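Local coordinates for SusD superfamily protein (Bacteroides vulgatus ATCC 8482, PDB 3JQ0) that probably binds sugars or other nutrients at the bacterial outer membrane, at residues Thr13-Asn16 / Thr17-Ala21; His20-Leu23 / Arg24-Ser27; Glu106-Gly109 / Met110-Tyr113. One frame throughout, in Å; residues are numbered along the deposited sequence. Where two conformers were deposited one is given.

Interaction 1: Thr13-Asn16 / Thr17-Ala21; sequences TAFN and TGLHA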
loop_
_atom_site.group_PDB
_atom_site.type_symbol
_atom_site.label_atom_id
_atom_site.label_comp_id
_atom_site.label_asym_id
_atom_site.label_seq_id
_atom_site.Cartn_x
_atom_site.Cartn_y
_atom_site.Cartn_z
ATOM N N THR A 13 16.503 22.549 0.836
ATOM C CA THR A 13 16.643 21.249 1.478
ATOM C C THR A 13 15.557 21.090 2.554
ATOM O O THR A 13 14.883 20.055 2.628
ATOM C CB THR A 13 18.025 21.089 2.082
ATOM O OG1 THR A 13 18.997 21.149 1.033
ATOM C CG2 THR A 13 18.132 19.779 2.847
ATOM N N ALA A 14 15.396 22.118 3.391
ATOM C CA ALA A 14 14.443 22.067 4.491
ATOM C C ALA A 14 13.023 21.960 3.940
ATOM O O ALA A 14 12.193 21.229 4.471
ATOM C CB ALA A 14 14.585 23.316 5.372
ATOM N N PHE A 15 12.694 22.728 2.920
ATOM C CA PHE A 15 11.320 22.699 2.391
ATOM C C PHE A 15 11.003 21.328 1.765
ATOM O O PHE A 15 9.928 20.778 1.993
ATOM C CB PHE A 15 11.092 23.838 1.383
ATOM C CG PHE A 15 9.649 24.181 1.186
ATOM C CD1 PHE A 15 8.860 23.535 0.256
ATOM C CD2 PHE A 15 9.055 25.132 1.996
ATOM C CE1 PHE A 15 7.570 23.846 0.097
ATOM C CE2 PHE A 15 7.756 25.481 1.825
ATOM C CZ PHE A 15 6.998 24.831 0.851
ATOM N N ASN A 16 11.965 20.793 1.029
ATOM C CA ASN A 16 11.809 19.470 0.441
ATOM C C ASN A 16 11.614 18.398 1.517
ATOM O O ASN A 16 10.789 17.478 1.404
ATOM C CB ASN A 16 13.018 19.124 -0.439
ATOM C CG ASN A 16 12.820 17.858 -1.222
ATOM O OD1 ASN A 16 11.762 17.659 -1.855
ATOM N ND2 ASN A 16 13.846 17.002 -1.234
ATOM N N THR A 17 12.399 18.519 2.593
ATOM C CA THR A 17 12.292 17.606 3.701
ATOM C C THR A 17 10.875 17.722 4.308
ATOM O O THR A 17 10.229 16.715 4.635
ATOM C CB THR A 17 13.416 17.880 4.730
ATOM O OG1 THR A 17 14.654 17.660 4.059
ATOM C CG2 THR A 17 13.305 16.972 5.943
ATOM N N GLY A 18 10.385 18.958 4.430
ATOM C CA GLY A 18 9.050 19.183 4.915
ATOM C C GLY A 18 7.964 18.576 4.025
ATOM O O GLY A 18 6.955 18.044 4.556
ATOM N N LEU A 19 8.128 18.645 2.707
ATOM C CA LEU A 19 7.151 18.018 1.788
ATOM C C LEU A 19 7.077 16.527 2.068
ATOM O O LEU A 19 6.000 15.919 2.107
ATOM C CB LEU A 19 7.524 18.233 0.340
ATOM C CG LEU A 19 7.455 19.674 -0.128
ATOM C CD1 LEU A 19 7.875 19.733 -1.619
ATOM C CD2 LEU A 19 6.089 20.290 0.089
ATOM N N HIS A 20 8.227 15.903 2.206
ATOM C CA HIS A 20 8.293 14.475 2.485
ATOM C C HIS A 20 7.683 14.131 3.850
ATOM O O HIS A 20 7.006 13.109 3.999
ATOM C CB HIS A 20 9.716 13.948 2.304
ATOM C CG HIS A 20 10.143 13.838 0.863
ATOM N ND1 HIS A 20 10.571 14.907 0.092
ATOM C CD2 HIS A 20 10.220 12.739 0.059
ATOM C CE1 HIS A 20 10.901 14.430 -1.106
ATOM N NE2 HIS A 20 10.656 13.134 -1.180
ATOM N N ALA A 21 7.855 15.000 4.839
ATOM C CA ALA A 21 7.210 14.818 6.139
ATOM C C ALA A 21 5.707 14.955 6.030
ATOM O O ALA A 21 4.958 14.189 6.662
ATOM C CB ALA A 21 7.800 15.808 7.178
#
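With CG of His20 turned beside its own backbone N (chi1 -74°), the imidazole swings back along helix 9-25 to the carbonyl of Asn16, and Thr17 likewise turns its hydroxyl (chi1 -61°) back to the carbonyl of Thr13. Both are i to i+4 returns of an alpha-helical side chain onto the preceding turn. ND1 of His20 donates to Asn16 O at 2.9 Å, a fairly straight bond (164°) with the oxygen in the ring plane; ND1 stands above the carbonyl plane, while His20 N donates from the opposite face. Thr13 O is gripped in the same two-sided way, by Thr17 N and by Thr17 OG1 at 2.8 Å. Beyond the segments, NE2 of His20 bonds to Trp180 N, and Asn16 ND2 bonds to Glu106 OE1 on helix 97-122. With an alanine here in place of His20 the ring is gone, and Asn16 O would probably keep its backbone donor but lose the second bond, while Trp180 N would lack its acceptor. On the side that packs against helix 75-91, CE1 of Phe15 meets CD2 of Leu19 obliquely at 3.9 Å. The amide of Asn16 stands almost perpendicular to the imidazole, its OD1 3.4 Å from His20 CE1.

Interaction 2: His20-Leu23 / Arg24-Ser27; sequences HALL and REKS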
loop_
_atom_site.group_PDB
_atom_site.type_symbol
_atom_site.label_atom_id
_atom_site.label_comp_id
_atom_site.label_asym_id
_atom_site.label_seq_id
_atom_site.Cartn_x
_atom_site.Cartn_y
_atom_site.Cartn_z
ATOM N N HIS A 20 8.227 15.903 2.206
ATOM C CA HIS A 20 8.293 14.475 2.485
ATOM C C HIS A 20 7.683 14.131 3.850
ATOM O O HIS A 20 7.006 13.109 3.999
ATOM C CB HIS A 20 9.716 13.948 2.304
ATOM C CG HIS A 20 10.143 13.838 0.863
ATOM N ND1 HIS A 20 10.571 14.907 0.092
ATOM C CD2 HIS A 20 10.220 12.739 0.059
ATOM C CE1 HIS A 20 10.901 14.430 -1.106
ATOM N NE2 HIS A 20 10.656 13.134 -1.180
ATOM N N ALA A 21 7.855 15.000 4.839
ATOM C CA ALA A 21 7.210 14.818 6.139
ATOM C C ALA A 21 5.707 14.955 6.030
ATOM O O ALA A 21 4.958 14.189 6.662
ATOM C CB ALA A 21 7.800 15.808 7.178
ATOM N N LEU A 22 5.202 15.876 5.195
ATOM C CA LEU A 22 3.771 15.962 4.953
ATOM C C LEU A 22 3.215 14.697 4.325
ATOM O O LEU A 22 2.143 14.211 4.701
ATOM C CB LEU A 22 3.429 17.167 4.106
ATOM C CG LEU A 22 3.621 18.561 4.732
ATOM C CD1 LEU A 22 3.432 19.645 3.666
ATOM C CD2 LEU A 22 2.654 18.759 5.933
ATOM N N LEU A 23 3.956 14.135 3.394
ATOM C CA LEU A 23 3.523 12.896 2.759
ATOM C C LEU A 23 3.476 11.773 3.799
ATOM O O LEU A 23 2.549 10.977 3.826
ATOM C CB LEU A 23 4.475 12.541 1.643
ATOM C CG LEU A 23 4.027 11.710 0.549
ATOM C CD1 LEU A 23 2.910 12.425 -0.167
ATOM C CD2 LEU A 23 5.206 11.539 -0.430
ATOM N N ARG A 24 4.495 11.722 4.668
ATOM C CA ARG A 24 4.541 10.719 5.702
ATOM C C ARG A 24 3.309 10.757 6.630
ATOM O O ARG A 24 2.762 9.726 7.046
ATOM C CB ARG A 24 5.811 10.875 6.544
ATOM C CG ARG A 24 5.834 10.039 7.796
ATOM C CD ARG A 24 7.188 10.051 8.456
ATOM N NE ARG A 24 7.499 11.372 8.988
ATOM C CZ ARG A 24 8.712 11.792 9.270
ATOM N NH1 ARG A 24 9.774 11.018 9.191
ATOM N NH2 ARG A 24 8.854 13.038 9.713
ATOM N N GLU A 25 2.818 11.959 6.909
ATOM C CA GLU A 25 1.619 12.055 7.741
ATOM C C GLU A 25 0.425 11.380 7.119
ATOM O O GLU A 25 -0.501 10.994 7.850
ATOM C CB GLU A 25 1.242 13.508 8.006
ATOM C CG GLU A 25 2.275 14.313 8.769
ATOM C CD GLU A 25 1.752 15.655 9.133
ATOM O OE1 GLU A 25 1.349 16.441 8.224
ATOM O OE2 GLU A 25 1.638 15.965 10.337
ATOM N N LYS A 26 0.399 11.234 5.801
ATOM C CA LYS A 26 -0.696 10.588 5.077
ATOM C C LYS A 26 -0.529 9.087 4.867
ATOM O O LYS A 26 -1.369 8.481 4.230
ATOM C CB LYS A 26 -0.934 11.277 3.735
ATOM C CG LYS A 26 -1.894 12.510 3.914
ATOM C CD LYS A 26 -1.729 13.332 5.125
ATOM C CE LYS A 26 -2.773 14.374 5.358
ATOM N NZ LYS A 26 -2.365 15.358 6.383
ATOM N N SER A 27 0.514 8.514 5.443
ATOM C CA SER A 27 0.772 7.055 5.338
ATOM C C SER A 27 -0.458 6.249 5.667
ATOM O O SER A 27 -0.821 5.321 4.931
ATOM C CB SER A 27 1.841 6.674 6.436
ATOM O OG SER A 27 3.097 7.123 6.226
HETATM O O HOH W 1 5.778 13.521 9.251
HETATM O O HOH W 2 0.291 16.098 5.689
#
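Arg24 meets Ala21 through a side-chain touch and a shared water. Among the van der Waals contacts, the methyl CB of Ala21 lies 3.9 Å from NH2 of Arg24, and Leu22 runs side by side with Glu25, its CD2 3.5 Å from OE1 of the carboxylate. Among the direct backbone bonds, Arg24 N to His20 O and Glu25 N to Ala21 O keep the i to i+4 pattern. Glu25 N adds a weak bond to Leu22 O, and Lys26 N then goes over to Leu23 O at 2.9 Å, three residues back, from well above the carbonyl plane. Two waters form the third group. Water 1 donates to Ala21 O and accepts from Arg24 NE; the bend at chi3 (68°) turns NE to this water, which lies at the guanidinium edge, in its plane, while NH1 continues to His248 O. Water 2 accepts from Lys26 NZ at 2.8 Å and lies near both Leu22 O and Glu25 OE1, and the ammonium also forms a salt bridge with Asp74. Last come the bonds on Arg24 O, which receives both Ser27 N and Ser27 OG, the hydroxyl at 2.7 Å in the carbonyl plane on a lone pair. The shift from i+4 to i+3 bonding, with side chains and water serving the last carbonyls, is characteristic of the C-terminal end of an alpha-helix, here where helix 9-25 gives way to helix 27-34.

Interaction 3: Glu106-Gly109 / Met110-Tyr113; sequences EAYG and MRAY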
loop_
_atom_site.group_PDB
_atom_site.type_symbol
_atom_site.label_atom_id
_atom_site.label_comp_id
_atom_site.label_asym_id
_atom_site.label_seq_id
_atom_site.Cartn_x
_atom_site.Cartn_y
_atom_site.Cartn_z
ATOM N N GLU A 106 11.273 15.365 -7.979
ATOM C CA GLU A 106 10.546 14.962 -6.793
ATOM C C GLU A 106 9.203 15.656 -6.631
ATOM O O GLU A 106 8.197 14.990 -6.274
ATOM C CB GLU A 106 11.396 15.159 -5.549
ATOM C CG GLU A 106 12.676 14.357 -5.519
ATOM C CD GLU A 106 13.386 14.474 -4.202
ATOM O OE1 GLU A 106 13.627 15.598 -3.775
ATOM O OE2 GLU A 106 13.770 13.430 -3.573
ATOM N N ALA A 107 9.161 16.970 -6.856
ATOM C CA ALA A 107 7.958 17.731 -6.611
ATOM C C ALA A 107 6.850 17.388 -7.620
ATOM O O ALA A 107 5.696 17.141 -7.242
ATOM C CB ALA A 107 8.264 19.226 -6.590
ATOM N N TYR A 108 7.209 17.359 -8.905
ATOM C CA TYR A 108 6.221 16.945 -9.923
ATOM C C TYR A 108 5.750 15.501 -9.639
ATOM O O TYR A 108 4.562 15.192 -9.821
ATOM C CB TYR A 108 6.819 17.083 -11.312
ATOM C CG TYR A 108 6.860 18.485 -11.868
ATOM C CD1 TYR A 108 5.707 19.190 -12.084
ATOM C CD2 TYR A 108 8.075 19.098 -12.173
ATOM C CE1 TYR A 108 5.721 20.476 -12.625
ATOM C CE2 TYR A 108 8.109 20.387 -12.720
ATOM C CZ TYR A 108 6.937 21.055 -12.929
ATOM O OH TYR A 108 6.965 22.327 -13.479
ATOM N N GLY A 109 6.664 14.616 -9.248
ATOM C CA GLY A 109 6.297 13.217 -8.989
ATOM C C GLY A 109 5.332 13.114 -7.813
ATOM O O GLY A 109 4.316 12.409 -7.899
HETATM N N MSE A 110 5.650 13.815 -6.707
HETATM C CA MSE A 110 4.763 13.787 -5.542
HETATM C C MSE A 110 3.400 14.383 -5.855
HETATM O O MSE A 110 2.367 13.885 -5.344
HETATM C CB MSE A 110 5.392 14.483 -4.351
HETATM C CG MSE A 110 6.585 13.757 -3.717
HETATM SE SE MSE A 110 7.227 14.599 -2.098
HETATM C CE MSE A 110 8.116 16.121 -2.928
ATOM N N ARG A 111 3.355 15.435 -6.674
ATOM C CA ARG A 111 2.063 16.006 -7.021
ATOM C C ARG A 111 1.195 14.991 -7.776
ATOM O O ARG A 111 0.019 14.769 -7.458
ATOM C CB ARG A 111 2.214 17.314 -7.824
ATOM C CG ARG A 111 0.880 17.985 -8.098
ATOM C CD ARG A 111 0.994 19.414 -8.514
ATOM N NE ARG A 111 1.491 19.544 -9.863
ATOM C CZ ARG A 111 1.743 20.720 -10.436
ATOM N NH1 ARG A 111 1.676 21.812 -9.732
ATOM N NH2 ARG A 111 2.096 20.760 -11.683
ATOM N N ALA A 112 1.790 14.340 -8.769
ATOM C CA ALA A 112 1.092 13.306 -9.545
ATOM C C ALA A 112 0.641 12.167 -8.624
ATOM O O ALA A 112 -0.456 11.638 -8.784
ATOM C CB ALA A 112 2.006 12.790 -10.644
ATOM N N TYR A 113 1.499 11.781 -7.680
ATOM C CA TYR A 113 1.198 10.686 -6.765
ATOM C C TYR A 113 -0.061 10.963 -5.946
ATOM O O TYR A 113 -0.961 10.134 -5.807
ATOM C CB TYR A 113 2.429 10.484 -5.851
ATOM C CG TYR A 113 2.234 9.389 -4.847
ATOM C CD1 TYR A 113 2.330 8.035 -5.196
ATOM C CD2 TYR A 113 1.911 9.688 -3.529
ATOM C CE1 TYR A 113 2.089 7.020 -4.243
ATOM C CE2 TYR A 113 1.716 8.694 -2.596
ATOM C CZ TYR A 113 1.758 7.394 -2.948
ATOM O OH TYR A 113 1.455 6.401 -2.022
#
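Selenomethionine Met110 folds back over the carbonyl of Glu106, one turn earlier in helix 97-122. In the conformer described, one of two deposited, its CG lies 3.3 Å from Glu106 O, and the bend at chi3 (-74°) returns the terminal methyl CE to 3.5 Å from the same oxygen. That oxygen also takes the backbone bond from Met110 N, at 2.8 Å, so the side chain wraps a carbonyl whose hydrogen bond is already made. The same end of the residue faces helix 9-25, where it packs on Leu19, His20 and Leu23.

On another flank of the helix, Tyr108 and Arg111 lie side by side and point the same way. NH2 of the arginine comes to the edge of the phenol ring, near its plane, 3.8 Å from CE1, with the guanidinium and ring planes 76° apart. This is an edge approach and not a cation-pi stack. The group reaches it through CG anti to the backbone N (chi1 -175°) and a turn at chi3. Its charge is met elsewhere: NH2 forms a salt bridge with Asp159 of helix 149-167 and NH1 bonds to Asn83 of helix 75-91, two partners that probably fix the guanidinium's rotation.

Backbone bonds link each residue to the one four ahead, from Met110 N on Glu106 O to Tyr113 N on Gly109 O at 2.9 Å. CB of Tyr113 rests 3.4 Å from Gly109 O, and its hydroxyl bonds to His117. Helix 97-122 is packed between helices 9-25, 75-91 and 149-167, an arrangement consistent with the TPR-related helical scaffold of SusD-family proteins.

Overall arrangement
Interactions 1 and 2 follow one another along helix 9-25, the second running past its end; their centres are about 10 Å apart, and they share His20 and Ala21. Interaction 3 lies on helix 97-122, with its centre about 13 Å from each of the others. One polar join between the helices is Asn16 ND2 to Glu106 OE1 at 2.9 Å, a probable hydrogen bond. Beside it the packing runs through Met110, whose CE, in the conformer described, lies 3.7 Å from His20 CE1 and whose SE is 4.0 Å from Leu23 CD2. Bound glycerol, probably from the crystallisation liquor, lies about 4 Å from the side chain of His20 and also about 4 Å from that of Arg24; no sugar site is established here.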